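Local coordinates for substrate-binding protein (Synechococcus sp., PDB 6WPN) that probably binds an oligosaccharide or a modified sugar in the periplasm, as the substrate-binding protein of a transport system, at residues W139-R144 with E373-A378; D166-Y171 with Y182-T187; A210-A215 with A384-K389; E240-G245 with A402-I407; A349-E354 with A367-A372. All blocks are in the same frame, centred on the assembly; numbering follows the deposited sequence.

In the fold
Contacts 1 and 5 share helix 359-374, and their centres are 12 Å apart. They meet directly where Val143 O, in the strand of contact 1, lies 3.0 Å from Ser371 OG, in the helix of contact 5. Contacts 2 and 4 are also neighbours, with centres 15 Å apart; Thr187 OG1 lies 2.8 Å from Gln244 O between them. Contact 3 shares helix 388-403 with contact 4: it sits at the start of that helix and contact 4 at its end, 24 Å apart between centres. Contacts 4 and 5 lie on opposite sides of the chain's centre, 38 Å apart between centres. Contacts 1 and 5 thus build around strand 137-149 and helix 359-374, while contacts 2 to 4 join other helices and loops.

Contact 1. Residues W139-R144 with E373-A378; sequences WYLTVR and ETLNTA
Thr374 and Leu375, of helix 359-374 and the residues that follow, meet Val143 and Leu141 of strand 137-149. The nearest backbones are those of Val143 and Leu375, with CA atoms 6.5 Å apart. Thr374 comes first along the segment. Thr374 CG2 lies 3.6 Å from Val143 CG1. The hydroxyl of Thr374 is turned to its own helix and bonds to Leu370 O. Leu375 follows. Its CG is anti to the backbone N (chi1 177°), and this brings CD1 up to the strand residues. Leu375 CD1 is 3.8 Å from Leu141 CD1 and 4.1 Å from Val143 CG2, and the leucine crosses each of these side chains at about a right angle. Val143 thus has one methyl on Thr374 and the other on Leu375. With alanine at Val143, the space beside Thr374 CG2 and Leu375 CD1 is likely to be left unfilled. Thr377 bonds back to Thr374 O through both N and OG1, from the same face of that carbonyl, with Thr377 OG1 at 3.0 Å from Thr374 O. Leu337 of strand 337-338 touches Leu141, Val143 and Leu375. Between the two segments the chemistry is methyl packing without a hydrogen bond. The hydroxyls of Thr374 and Thr377 bond on their own side, and the polar tie lies just beside, one turn back, where Ser371 OG bonds to Val143 O.

Contact 2. Residues D166-Y171 with Y182-T187; sequences DEVPAY and YGLFVT
The backbones of Tyr171, in helix 168-179, and Gly183, in the loop after it, come within 7.1 Å at their CA atoms. One hydrogen bond joins them. Tyr171 OH gives its proton to Gly183 O at 2.8 Å. The hydroxyl approaches at a C=O...O angle of 121° and lies 15° from the carbonyl plane. Gly183 O sits at the edge of the tyrosine ring, near its plane. The ring also lies against the glycine backbone, with Tyr171 CE2 3.8 Å from Gly183 CA. A CB on Gly183 would come tight against Tyr171 CE2. One turn earlier, Val168 meets Leu184. Val168 CG1 is 3.9 Å from Leu184 CD2 and almost as near to CD1, so this methyl touches both branches of the leucine. The two side chains cross at about a right angle. Leu184 CG stands between its backbone N and carbonyl carbon (chi1 75°), with the side chain directed at the helix. Phe227 of helix 219-233 packs on Val168, and Pro162 and Ala259 touch Tyr171. All four contact residues are buried. The loop after helix 168-179 doubles back past the helix's first turn, tied there by a side-chain to main-chain bond and by valine-leucine packing.

Contact 3. Residues A210-A215 with A384-K389; sequences ARQRAA and ATPGVK
The closest pair of backbones is still far apart, with Gln212 CA 8.7 Å from Thr385 CA. Residues 210-215 form a loop between helices 195-202 and 219-233, and Gln212 has a positive phi of 65°. Residues 385-388 make a type II beta turn. It leads into helix 388-403, with Gly387 at the N-cap position. Across this wide separation one side chain does the touching. Gln212 points at the turn and reaches it with its amide nitrogen. Its chain is bent at the second torsion (chi2 -67°), and NE2 arrives beside the Thr385-Pro386 part of the turn. Gln212 NE2 is 4.0 Å from Pro386 CD, and the glutamine crosses the proline ring at about a right angle. Gln212 NE2 also lies 4.1 Å from Thr385 CB. Pro386 O is 3.6 Å from Gln212 NE2, and this approach does not amount to a hydrogen bond. The amide therefore rests on the turn by van der Waals contact. Neighbouring groups hold the two sides more firmly. Gln212 O accepts a hydrogen bond from Trp420 NE1, in helix 409-427, and Trp428 packs against both Gln212 and Pro386. On the turn, Gly387 N bonds to Asn97 OD1 of helix 92-99. The contact is small and lies at the surface. It is a side chain of an interhelical loop laid against a type II turn with glycine in its third place, the turn that here starts a long helix.

Contact 4. Residues E240-G245 with A402-I407; sequences EVVSQG and AMLGQI
Val242 meets Met403 and Leu404 with its two methyl groups. Val242 CG1 lies 4.2 Å from Met403 SE; the residue is a selenomethionine. Val242 CG2 faces Leu404 CD2 at a looser 4.4 Å. The valine thus straddles the last residue of helix 388-403 and the one that follows it. Leu404 is on the exposed side of the contact, while Met403 is buried. A second shell surrounds these groups. Trp228 and Tyr232 of helix 219-233 pack on Met403, and Val188 touches both Met403 and Val242. On the loop side, Glu240 O accepts bonds from Ser243 N and from Gln244 N, the latter at 2.8 Å. These bonds, from the third and fourth residues on, fold 240-244 into a single helix-like turn that includes Val242. Glu240 OE2 forms a salt bridge with Arg248 NE. On the helix side, Gly405 ends the helix in a Schellman motif with positive phi (76°), and Gly405 N bonds to Ala402 O at 3.2 Å. Arg233 NH2 also bonds to Ala402 O. The contact itself is apolar, with no directed bond across it; its orientation probably comes from the turn, the capped helix end and the aromatic packing around Met403.

Contact 5. Residues A349-E354 with A367-A372; sequences AELEVE and ARLLSA
Apolar packing centres on Leu351, in helix 341-352, which meets Arg368 and Leu369 of helix 359-374. The nearest CA atoms are those of Leu351 and Leu369, 6.3 Å apart. Leu351 CB lies 3.8 Å from Leu369 CD1. Leu369 CG is anti to its backbone N (chi1 -167°), which brings that methyl nearer the first helix. Leu351 CD1 instead sits over the backbone of the second helix, 3.9 Å from Arg368 O. The contact with the flat group is of another kind. Leu351 CD2 lies over one face of the Arg368 guanidinium, 3.7 Å above its plane and over its centre. The arginine chain bends at its third torsion (chi3 62°), and its CB also touches both methyls of the leucine. Cutting Leu351 back to alanine is likely to uncover this guanidinium face and lose the packing over Arg368 O, though the touch of CB on Leu369 CD1 could remain. Charge adds little that is directed. Glu354 OE1 is 4.6 Å from Arg368 NH1, beyond a salt bridge and well out of the guanidinium plane. Glu350 has its own salt-bridge partner, Arg332. Beyond the second helix, Ala265 touches Arg368. The whole is a helical hairpin: two consecutive helices with a short connection, running roughly antiparallel, with Leu351 of the first packed on Arg368 and Leu369 of the second.

Contact 1. Residues W139-R144 with E373-A378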
# COMPACT_ATOMS: atom_id res chain seq x y z
N TRP A 139 -10.13 -2.70 -7.83
CA TRP A 139 -11.06 -2.90 -6.73
C TRP A 139 -11.05 -1.65 -5.86
O TRP A 139 -11.59 -0.61 -6.25
CB TRP A 139 -10.69 -4.15 -5.94
CG TRP A 139 -11.73 -4.57 -4.94
CD1 TRP A 139 -12.93 -3.97 -4.71
CD2 TRP A 139 -11.64 -5.66 -4.03
NE1 TRP A 139 -13.60 -4.62 -3.71
CE2 TRP A 139 -12.83 -5.67 -3.28
CE3 TRP A 139 -10.68 -6.64 -3.78
CZ2 TRP A 139 -13.08 -6.62 -2.29
CZ3 TRP A 139 -10.93 -7.59 -2.80
CH2 TRP A 139 -12.12 -7.57 -2.06
N TYR A 140 -10.46 -1.73 -4.67
CA TYR A 140 -10.37 -0.58 -3.78
C TYR A 140 -8.94 -0.07 -3.71
O TYR A 140 -8.01 -0.66 -4.26
CB TYR A 140 -10.87 -0.93 -2.38
CG TYR A 140 -10.00 -1.91 -1.64
CD1 TYR A 140 -10.13 -3.28 -1.82
CD2 TYR A 140 -9.04 -1.46 -0.73
CE1 TYR A 140 -9.34 -4.17 -1.13
CE2 TYR A 140 -8.24 -2.35 -0.04
CZ TYR A 140 -8.40 -3.70 -0.24
OH TYR A 140 -7.61 -4.58 0.45
N LEU A 141 -8.78 1.06 -3.03
CA LEU A 141 -7.47 1.68 -2.88
C LEU A 141 -7.41 2.45 -1.57
O LEU A 141 -8.44 2.86 -1.02
CB LEU A 141 -7.14 2.55 -4.09
CG LEU A 141 -8.05 3.74 -4.35
CD1 LEU A 141 -7.71 4.90 -3.45
CD2 LEU A 141 -7.93 4.14 -5.82
N THR A 142 -6.19 2.62 -1.07
CA THR A 142 -5.94 3.30 0.19
C THR A 142 -4.92 4.40 -0.01
O THR A 142 -3.89 4.18 -0.67
CB THR A 142 -5.40 2.34 1.26
OG1 THR A 142 -4.09 1.90 0.89
CG2 THR A 142 -6.27 1.11 1.39
N VAL A 143 -5.22 5.58 0.50
CA VAL A 143 -4.26 6.67 0.61
C VAL A 143 -3.92 6.78 2.09
O VAL A 143 -4.77 7.17 2.90
CB VAL A 143 -4.81 7.99 0.06
CG1 VAL A 143 -3.78 9.09 0.22
CG2 VAL A 143 -5.21 7.82 -1.40
N ARG A 144 -2.68 6.44 2.46
CA ARG A 144 -2.27 6.51 3.85
C ARG A 144 -1.94 7.94 4.26
O ARG A 144 -1.33 8.70 3.51
CB ARG A 144 -1.08 5.59 4.12
CG ARG A 144 0.20 6.00 3.45
CD ARG A 144 1.33 5.07 3.86
NE ARG A 144 2.54 5.38 3.12
CZ ARG A 144 2.90 4.78 1.99
NH1 ARG A 144 2.15 3.82 1.47
NH2 ARG A 144 4.03 5.14 1.38
N GLU A 373 -9.48 13.56 -0.42
CA GLU A 373 -8.93 14.77 -1.03
C GLU A 373 -7.52 14.54 -1.55
O GLU A 373 -7.15 15.05 -2.61
CB GLU A 373 -8.98 15.90 -0.00
CG GLU A 373 -10.41 16.33 0.30
CD GLU A 373 -10.50 17.42 1.35
OE1 GLU A 373 -9.80 17.32 2.38
OE2 GLU A 373 -11.29 18.37 1.14
N THR A 374 -6.72 13.76 -0.81
CA THR A 374 -5.35 13.46 -1.21
C THR A 374 -5.29 12.62 -2.48
O THR A 374 -4.33 12.71 -3.25
CB THR A 374 -4.61 12.76 -0.07
OG1 THR A 374 -4.71 13.55 1.12
CG2 THR A 374 -3.14 12.58 -0.40
N LEU A 375 -6.32 11.80 -2.72
CA LEU A 375 -6.35 10.93 -3.90
C LEU A 375 -6.20 11.71 -5.20
O LEU A 375 -5.63 11.19 -6.17
CB LEU A 375 -7.65 10.13 -3.92
CG LEU A 375 -7.85 9.24 -5.14
CD1 LEU A 375 -6.76 8.19 -5.17
CD2 LEU A 375 -9.23 8.60 -5.11
N ASN A 376 -6.65 12.97 -5.25
CA ASN A 376 -6.56 13.74 -6.48
C ASN A 376 -5.12 14.06 -6.85
O ASN A 376 -4.84 14.38 -8.01
CB ASN A 376 -7.36 15.04 -6.37
CG ASN A 376 -8.85 14.80 -6.25
OD1 ASN A 376 -9.50 15.31 -5.35
ND2 ASN A 376 -9.39 14.00 -7.17
N THR A 377 -4.19 13.96 -5.89
CA THR A 377 -2.79 14.27 -6.11
C THR A 377 -1.90 13.07 -5.91
O THR A 377 -0.68 13.18 -6.09
CB THR A 377 -2.32 15.41 -5.19
OG1 THR A 377 -2.52 15.04 -3.82
CG2 THR A 377 -3.08 16.69 -5.50
N ALA A 378 -2.45 11.93 -5.52
CA ALA A 378 -1.64 10.76 -5.26
C ALA A 378 -1.55 9.88 -6.50
O ALA A 378 -2.48 9.81 -7.31
CB ALA A 378 -2.21 9.96 -4.09

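Contact 2. Residues D166-Y171 with Y182-T187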
# COMPACT_ATOMS: atom_id res chain seq x y z
N ASP A 166 12.49 16.40 3.32
CA ASP A 166 13.65 17.17 3.72
C ASP A 166 13.44 17.93 5.04
O ASP A 166 14.39 18.53 5.55
CB ASP A 166 14.05 18.16 2.62
CG ASP A 166 12.94 19.12 2.26
OD1 ASP A 166 12.60 19.99 3.10
OD2 ASP A 166 12.40 19.03 1.14
N GLU A 167 12.22 17.93 5.58
CA GLU A 167 11.95 18.49 6.89
C GLU A 167 11.91 17.43 7.98
O GLU A 167 11.78 17.77 9.16
CB GLU A 167 10.63 19.27 6.85
CG GLU A 167 10.71 20.53 6.02
CD GLU A 167 9.35 21.14 5.74
OE1 GLU A 167 8.35 20.59 6.22
OE2 GLU A 167 9.30 22.19 5.04
N VAL A 168 12.03 16.16 7.62
CA VAL A 168 11.97 15.05 8.57
C VAL A 168 13.16 15.04 9.53
O VAL A 168 12.94 14.85 10.74
CB VAL A 168 11.85 13.70 7.84
CG1 VAL A 168 12.11 12.56 8.82
CG2 VAL A 168 10.48 13.54 7.23
N PRO A 169 14.41 15.23 9.08
CA PRO A 169 15.52 15.18 10.05
C PRO A 169 15.40 16.20 11.17
O PRO A 169 15.48 15.82 12.35
CB PRO A 169 16.76 15.43 9.17
CG PRO A 169 16.37 14.92 7.84
CD PRO A 169 14.92 15.31 7.70
N ALA A 170 15.20 17.48 10.84
CA ALA A 170 15.07 18.50 11.89
C ALA A 170 13.91 18.18 12.83
O ALA A 170 14.03 18.36 14.05
CB ALA A 170 14.88 19.87 11.26
N TYR A 171 12.79 17.69 12.29
CA TYR A 171 11.66 17.30 13.11
C TYR A 171 12.01 16.13 14.01
O TYR A 171 11.73 16.15 15.22
CB TYR A 171 10.47 16.96 12.21
CG TYR A 171 9.50 15.94 12.76
CD1 TYR A 171 8.56 16.29 13.72
CD2 TYR A 171 9.49 14.63 12.29
CE1 TYR A 171 7.66 15.36 14.22
CE2 TYR A 171 8.60 13.70 12.78
CZ TYR A 171 7.68 14.07 13.74
OH TYR A 171 6.79 13.13 14.23
N TYR A 182 10.24 8.76 19.49
CA TYR A 182 10.69 8.72 18.10
C TYR A 182 9.72 9.46 17.19
O TYR A 182 8.50 9.39 17.37
CB TYR A 182 10.87 7.26 17.65
CG TYR A 182 12.05 6.61 18.33
CD1 TYR A 182 13.34 6.80 17.84
CD2 TYR A 182 11.89 5.86 19.48
CE1 TYR A 182 14.43 6.23 18.47
CE2 TYR A 182 12.98 5.28 20.12
CZ TYR A 182 14.24 5.47 19.61
OH TYR A 182 15.34 4.91 20.23
N GLY A 183 10.28 10.16 16.20
CA GLY A 183 9.46 10.95 15.30
C GLY A 183 8.74 10.14 14.24
O GLY A 183 7.63 10.52 13.83
N LEU A 184 9.34 9.06 13.77
CA LEU A 184 8.73 8.24 12.73
C LEU A 184 9.34 6.84 12.77
O LEU A 184 10.30 6.58 13.49
CB LEU A 184 8.89 8.87 11.35
CG LEU A 184 10.28 8.79 10.71
CD1 LEU A 184 10.19 9.10 9.22
CD2 LEU A 184 11.27 9.73 11.41
N PHE A 185 8.75 5.94 11.98
CA PHE A 185 9.15 4.54 11.96
C PHE A 185 8.95 4.04 10.53
O PHE A 185 7.81 3.83 10.11
CB PHE A 185 8.32 3.72 12.94
CG PHE A 185 8.78 2.29 13.12
CD1 PHE A 185 8.64 1.36 12.10
CD2 PHE A 185 9.32 1.88 14.33
CE1 PHE A 185 9.06 0.06 12.27
CE2 PHE A 185 9.73 0.57 14.51
CZ PHE A 185 9.61 -0.34 13.48
N VAL A 186 10.03 3.84 9.79
CA VAL A 186 9.96 3.25 8.46
C VAL A 186 10.81 1.99 8.46
O VAL A 186 12.02 2.05 8.71
CB VAL A 186 10.42 4.24 7.37
CG1 VAL A 186 10.35 3.58 6.00
CG2 VAL A 186 9.56 5.50 7.41
N THR A 187 10.17 0.85 8.20
CA THR A 187 10.85 -0.43 8.29
C THR A 187 11.78 -0.64 7.10
O THR A 187 11.53 -0.18 5.99
CB THR A 187 9.84 -1.57 8.38
OG1 THR A 187 10.54 -2.80 8.61
CG2 THR A 187 9.04 -1.69 7.08

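Contact 3. Residues A210-A215 with A384-K389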
# COMPACT_ATOMS: atom_id res chain seq x y z
N ALA A 210 14.67 1.41 -18.73
CA ALA A 210 14.22 0.48 -19.76
C ALA A 210 15.40 -0.44 -20.06
O ALA A 210 16.44 0.05 -20.50
CB ALA A 210 13.74 1.21 -21.00
N ARG A 211 15.22 -1.75 -19.83
CA ARG A 211 16.20 -2.84 -19.88
C ARG A 211 16.25 -3.50 -18.51
O ARG A 211 16.94 -4.51 -18.32
CB ARG A 211 17.61 -2.41 -20.29
CG ARG A 211 17.86 -2.29 -21.78
CD ARG A 211 19.35 -2.21 -22.07
NE ARG A 211 19.99 -3.52 -22.23
CZ ARG A 211 21.21 -3.81 -21.80
NH1 ARG A 211 21.71 -5.02 -21.99
NH2 ARG A 211 21.92 -2.89 -21.16
N GLN A 212 15.55 -2.90 -17.54
CA GLN A 212 15.44 -3.42 -16.18
C GLN A 212 16.79 -3.41 -15.46
O GLN A 212 17.01 -4.19 -14.53
CB GLN A 212 14.83 -4.82 -16.18
CG GLN A 212 13.45 -4.85 -16.79
CD GLN A 212 12.45 -4.10 -15.96
OE1 GLN A 212 12.29 -2.88 -16.09
NE2 GLN A 212 11.76 -4.82 -15.11
N ARG A 213 17.69 -2.52 -15.86
CA ARG A 213 18.98 -2.39 -15.22
C ARG A 213 18.89 -1.40 -14.06
O ARG A 213 17.99 -0.56 -14.00
CB ARG A 213 20.03 -1.92 -16.23
CG ARG A 213 20.46 -2.97 -17.26
CD ARG A 213 20.98 -4.26 -16.65
NE ARG A 213 21.79 -5.01 -17.60
CZ ARG A 213 21.38 -6.08 -18.28
NH1 ARG A 213 20.14 -6.53 -18.11
NH2 ARG A 213 22.20 -6.69 -19.13
N ALA A 214 19.83 -1.52 -13.12
CA ALA A 214 19.85 -0.63 -11.96
C ALA A 214 20.05 0.81 -12.40
O ALA A 214 21.00 1.13 -13.13
CB ALA A 214 20.95 -1.05 -10.99
N ALA A 215 19.17 1.70 -11.94
CA ALA A 215 19.26 3.11 -12.28
C ALA A 215 19.41 4.03 -11.07
O ALA A 215 19.40 5.25 -11.24
CB ALA A 215 18.03 3.53 -13.09
N ALA A 384 4.90 -0.60 -11.52
CA ALA A 384 4.33 -1.92 -11.71
C ALA A 384 5.15 -2.71 -12.71
O ALA A 384 4.73 -2.91 -13.86
CB ALA A 384 2.88 -1.81 -12.19
N THR A 385 6.34 -3.16 -12.30
CA THR A 385 7.26 -3.88 -13.14
C THR A 385 7.59 -5.25 -12.54
O THR A 385 7.36 -5.48 -11.35
CB THR A 385 8.55 -3.07 -13.33
OG1 THR A 385 9.24 -3.01 -12.07
CG2 THR A 385 8.22 -1.65 -13.78
N PRO A 386 8.09 -6.19 -13.35
CA PRO A 386 8.47 -7.50 -12.81
C PRO A 386 9.71 -7.45 -11.94
O PRO A 386 10.67 -6.73 -12.22
CB PRO A 386 8.71 -8.34 -14.08
CG PRO A 386 7.89 -7.68 -15.12
CD PRO A 386 7.99 -6.22 -14.82
N GLY A 387 9.69 -8.22 -10.86
CA GLY A 387 10.86 -8.32 -10.00
C GLY A 387 11.15 -7.15 -9.09
O GLY A 387 12.31 -6.96 -8.69
N VAL A 388 10.14 -6.35 -8.75
CA VAL A 388 10.38 -5.18 -7.90
C VAL A 388 10.60 -5.59 -6.45
O VAL A 388 11.26 -4.87 -5.69
CB VAL A 388 9.22 -4.17 -8.03
CG1 VAL A 388 8.00 -4.67 -7.27
CG2 VAL A 388 9.64 -2.80 -7.52
N LYS A 389 10.07 -6.74 -6.04
CA LYS A 389 10.31 -7.20 -4.68
C LYS A 389 11.71 -7.77 -4.51
O LYS A 389 12.29 -7.67 -3.42
CB LYS A 389 9.25 -8.22 -4.27
CG LYS A 389 7.90 -7.58 -3.94
CD LYS A 389 8.02 -6.65 -2.73
CE LYS A 389 6.73 -5.90 -2.45
NZ LYS A 389 6.41 -4.92 -3.53

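Contact 4. Residues E240-G245 with A402-I407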
# COMPACT_ATOMS: atom_id res chain seq x y z
N GLU A 240 14.79 -0.90 16.13
CA GLU A 240 14.17 -2.10 15.58
C GLU A 240 13.57 -1.88 14.20
O GLU A 240 12.85 -2.76 13.72
CB GLU A 240 13.10 -2.64 16.54
CG GLU A 240 11.92 -1.69 16.79
CD GLU A 240 12.07 -0.88 18.07
OE1 GLU A 240 13.22 -0.58 18.46
OE2 GLU A 240 11.03 -0.54 18.68
N VAL A 241 13.85 -0.75 13.55
CA VAL A 241 13.41 -0.61 12.17
C VAL A 241 14.16 -1.58 11.26
O VAL A 241 13.63 -1.97 10.22
CB VAL A 241 13.57 0.83 11.65
CG1 VAL A 241 12.67 1.80 12.42
CG2 VAL A 241 15.02 1.27 11.73
N VAL A 242 15.36 -2.01 11.66
CA VAL A 242 16.12 -2.97 10.86
C VAL A 242 15.65 -4.40 11.07
O VAL A 242 16.10 -5.30 10.36
CB VAL A 242 17.63 -2.90 11.15
CG1 VAL A 242 18.19 -1.52 10.79
CG2 VAL A 242 17.92 -3.25 12.60
N SER A 243 14.75 -4.63 12.03
CA SER A 243 14.36 -6.00 12.34
C SER A 243 12.85 -6.21 12.49
O SER A 243 12.42 -7.36 12.51
CB SER A 243 15.06 -6.48 13.61
OG SER A 243 14.63 -5.74 14.73
N GLN A 244 12.05 -5.15 12.58
CA GLN A 244 10.61 -5.28 12.77
C GLN A 244 9.88 -4.37 11.79
O GLN A 244 10.40 -3.34 11.36
CB GLN A 244 10.20 -4.93 14.22
CG GLN A 244 10.66 -5.95 15.26
CD GLN A 244 10.28 -5.60 16.68
OE1 GLN A 244 10.40 -4.45 17.10
NE2 GLN A 244 9.81 -6.58 17.43
N GLY A 245 8.66 -4.77 11.44
CA GLY A 245 7.87 -4.08 10.44
C GLY A 245 6.87 -3.11 11.04
O GLY A 245 6.98 -2.69 12.19
N ALA A 402 24.43 -0.57 5.99
CA ALA A 402 24.98 0.77 6.18
C ALA A 402 24.45 1.42 7.45
O ALA A 402 25.18 2.17 8.10
CB ALA A 402 24.67 1.64 4.97
N MSE A 403 23.20 1.15 7.81
CA MSE A 403 22.61 1.72 9.01
C MSE A 403 23.28 1.17 10.26
O MSE A 403 23.51 1.90 11.22
CB MSE A 403 21.11 1.45 9.06
CG MSE A 403 20.29 2.28 8.10
SE MSE A 403 18.47 1.61 7.98
CE MSE A 403 17.49 3.30 8.06
N LEU A 404 23.60 -0.12 10.23
CA LEU A 404 24.29 -0.76 11.35
C LEU A 404 25.77 -0.42 11.40
O LEU A 404 26.47 -0.90 12.30
CB LEU A 404 24.11 -2.28 11.28
CG LEU A 404 22.70 -2.80 11.53
CD1 LEU A 404 22.61 -4.29 11.25
CD2 LEU A 404 22.29 -2.51 12.97
N GLY A 405 26.26 0.41 10.48
CA GLY A 405 27.66 0.78 10.48
C GLY A 405 28.62 -0.27 9.98
O GLY A 405 29.82 -0.17 10.24
N GLN A 406 28.14 -1.28 9.26
CA GLN A 406 29.04 -2.30 8.74
C GLN A 406 29.72 -1.85 7.45
O GLN A 406 30.84 -2.28 7.16
CB GLN A 406 28.29 -3.62 8.51
CG GLN A 406 27.72 -4.22 9.79
CD GLN A 406 26.63 -5.24 9.53
OE1 GLN A 406 26.39 -5.63 8.38
NE2 GLN A 406 25.94 -5.65 10.59
N ILE A 407 29.05 -1.01 6.66
CA ILE A 407 29.61 -0.41 5.45
C ILE A 407 29.12 1.03 5.37
O ILE A 407 28.22 1.45 6.11
CB ILE A 407 29.22 -1.19 4.17
CG1 ILE A 407 27.70 -1.23 4.01
CG2 ILE A 407 29.78 -2.60 4.19
CD1 ILE A 407 27.25 -1.97 2.78

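Contact 5. Residues A349-E354 with A367-A372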
# COMPACT_ATOMS: atom_id res chain seq x y z
N ALA A 349 -19.60 12.37 -1.27
CA ALA A 349 -20.80 13.14 -0.92
C ALA A 349 -21.23 12.86 0.51
O ALA A 349 -21.62 13.78 1.23
CB ALA A 349 -21.92 12.82 -1.90
N GLU A 350 -21.19 11.59 0.93
CA GLU A 350 -21.57 11.26 2.29
C GLU A 350 -20.64 11.91 3.31
O GLU A 350 -21.09 12.37 4.36
CB GLU A 350 -21.61 9.74 2.47
CG GLU A 350 -22.75 9.09 1.70
CD GLU A 350 -22.58 7.59 1.53
OE1 GLU A 350 -21.63 7.02 2.12
OE2 GLU A 350 -23.39 6.98 0.79
N LEU A 351 -19.35 11.99 2.98
CA LEU A 351 -18.40 12.59 3.91
C LEU A 351 -18.63 14.09 4.05
O LEU A 351 -18.51 14.64 5.14
CB LEU A 351 -16.97 12.30 3.45
CG LEU A 351 -16.56 10.84 3.58
CD1 LEU A 351 -15.21 10.58 2.91
CD2 LEU A 351 -16.54 10.43 5.04
N GLU A 352 -18.96 14.77 2.94
CA GLU A 352 -19.12 16.22 2.98
C GLU A 352 -20.32 16.65 3.81
O GLU A 352 -20.33 17.78 4.31
CB GLU A 352 -19.25 16.77 1.56
CG GLU A 352 -17.96 16.81 0.75
CD GLU A 352 -18.20 17.07 -0.74
OE1 GLU A 352 -19.38 17.13 -1.16
OE2 GLU A 352 -17.21 17.22 -1.49
N VAL A 353 -21.32 15.78 3.97
CA VAL A 353 -22.54 16.11 4.69
C VAL A 353 -22.77 15.22 5.90
O VAL A 353 -23.86 15.21 6.46
CB VAL A 353 -23.76 16.05 3.75
CG1 VAL A 353 -23.58 17.02 2.60
CG2 VAL A 353 -23.96 14.64 3.23
N GLU A 354 -21.76 14.47 6.31
CA GLU A 354 -21.91 13.62 7.49
C GLU A 354 -21.94 14.49 8.74
O GLU A 354 -21.17 15.45 8.87
CB GLU A 354 -20.78 12.60 7.56
CG GLU A 354 -20.74 11.82 8.86
CD GLU A 354 -19.57 10.86 8.95
OE1 GLU A 354 -18.92 10.60 7.91
OE2 GLU A 354 -19.28 10.38 10.07
N ALA A 367 -10.36 11.90 8.88
CA ALA A 367 -9.33 11.10 8.23
C ALA A 367 -9.80 10.61 6.86
O ALA A 367 -9.06 10.71 5.88
CB ALA A 367 -8.95 9.92 9.13
N ARG A 368 -11.03 10.10 6.78
CA ARG A 368 -11.53 9.60 5.50
C ARG A 368 -11.62 10.73 4.47
O ARG A 368 -11.33 10.52 3.29
CB ARG A 368 -12.89 8.94 5.67
CG ARG A 368 -12.91 7.68 6.52
CD ARG A 368 -14.33 7.17 6.66
NE ARG A 368 -14.88 6.81 5.36
CZ ARG A 368 -16.18 6.66 5.11
NH1 ARG A 368 -17.07 6.84 6.08
NH2 ARG A 368 -16.58 6.33 3.89
N LEU A 369 -12.00 11.92 4.91
CA LEU A 369 -12.12 13.05 3.99
C LEU A 369 -10.75 13.51 3.51
O LEU A 369 -10.60 13.89 2.34
CB LEU A 369 -12.85 14.21 4.68
CG LEU A 369 -13.31 15.34 3.77
CD1 LEU A 369 -14.21 14.80 2.68
CD2 LEU A 369 -14.04 16.39 4.60
N LEU A 370 -9.75 13.47 4.38
CA LEU A 370 -8.40 13.84 3.96
C LEU A 370 -7.84 12.83 2.96
O LEU A 370 -7.17 13.21 2.00
CB LEU A 370 -7.50 13.97 5.19
CG LEU A 370 -6.17 14.70 5.01
CD1 LEU A 370 -6.37 15.96 4.20
CD2 LEU A 370 -5.61 15.04 6.39
N SER A 371 -8.13 11.54 3.16
CA SER A 371 -7.72 10.53 2.18
C SER A 371 -8.38 10.77 0.83
O SER A 371 -7.73 10.67 -0.22
CB SER A 371 -8.04 9.13 2.69
OG SER A 371 -7.19 8.75 3.75
N ALA A 372 -9.68 11.08 0.82
CA ALA A 372 -10.37 11.29 -0.45
C ALA A 372 -9.85 12.53 -1.17
O ALA A 372 -9.80 12.54 -2.40
CB ALA A 372 -11.88 11.40 -0.21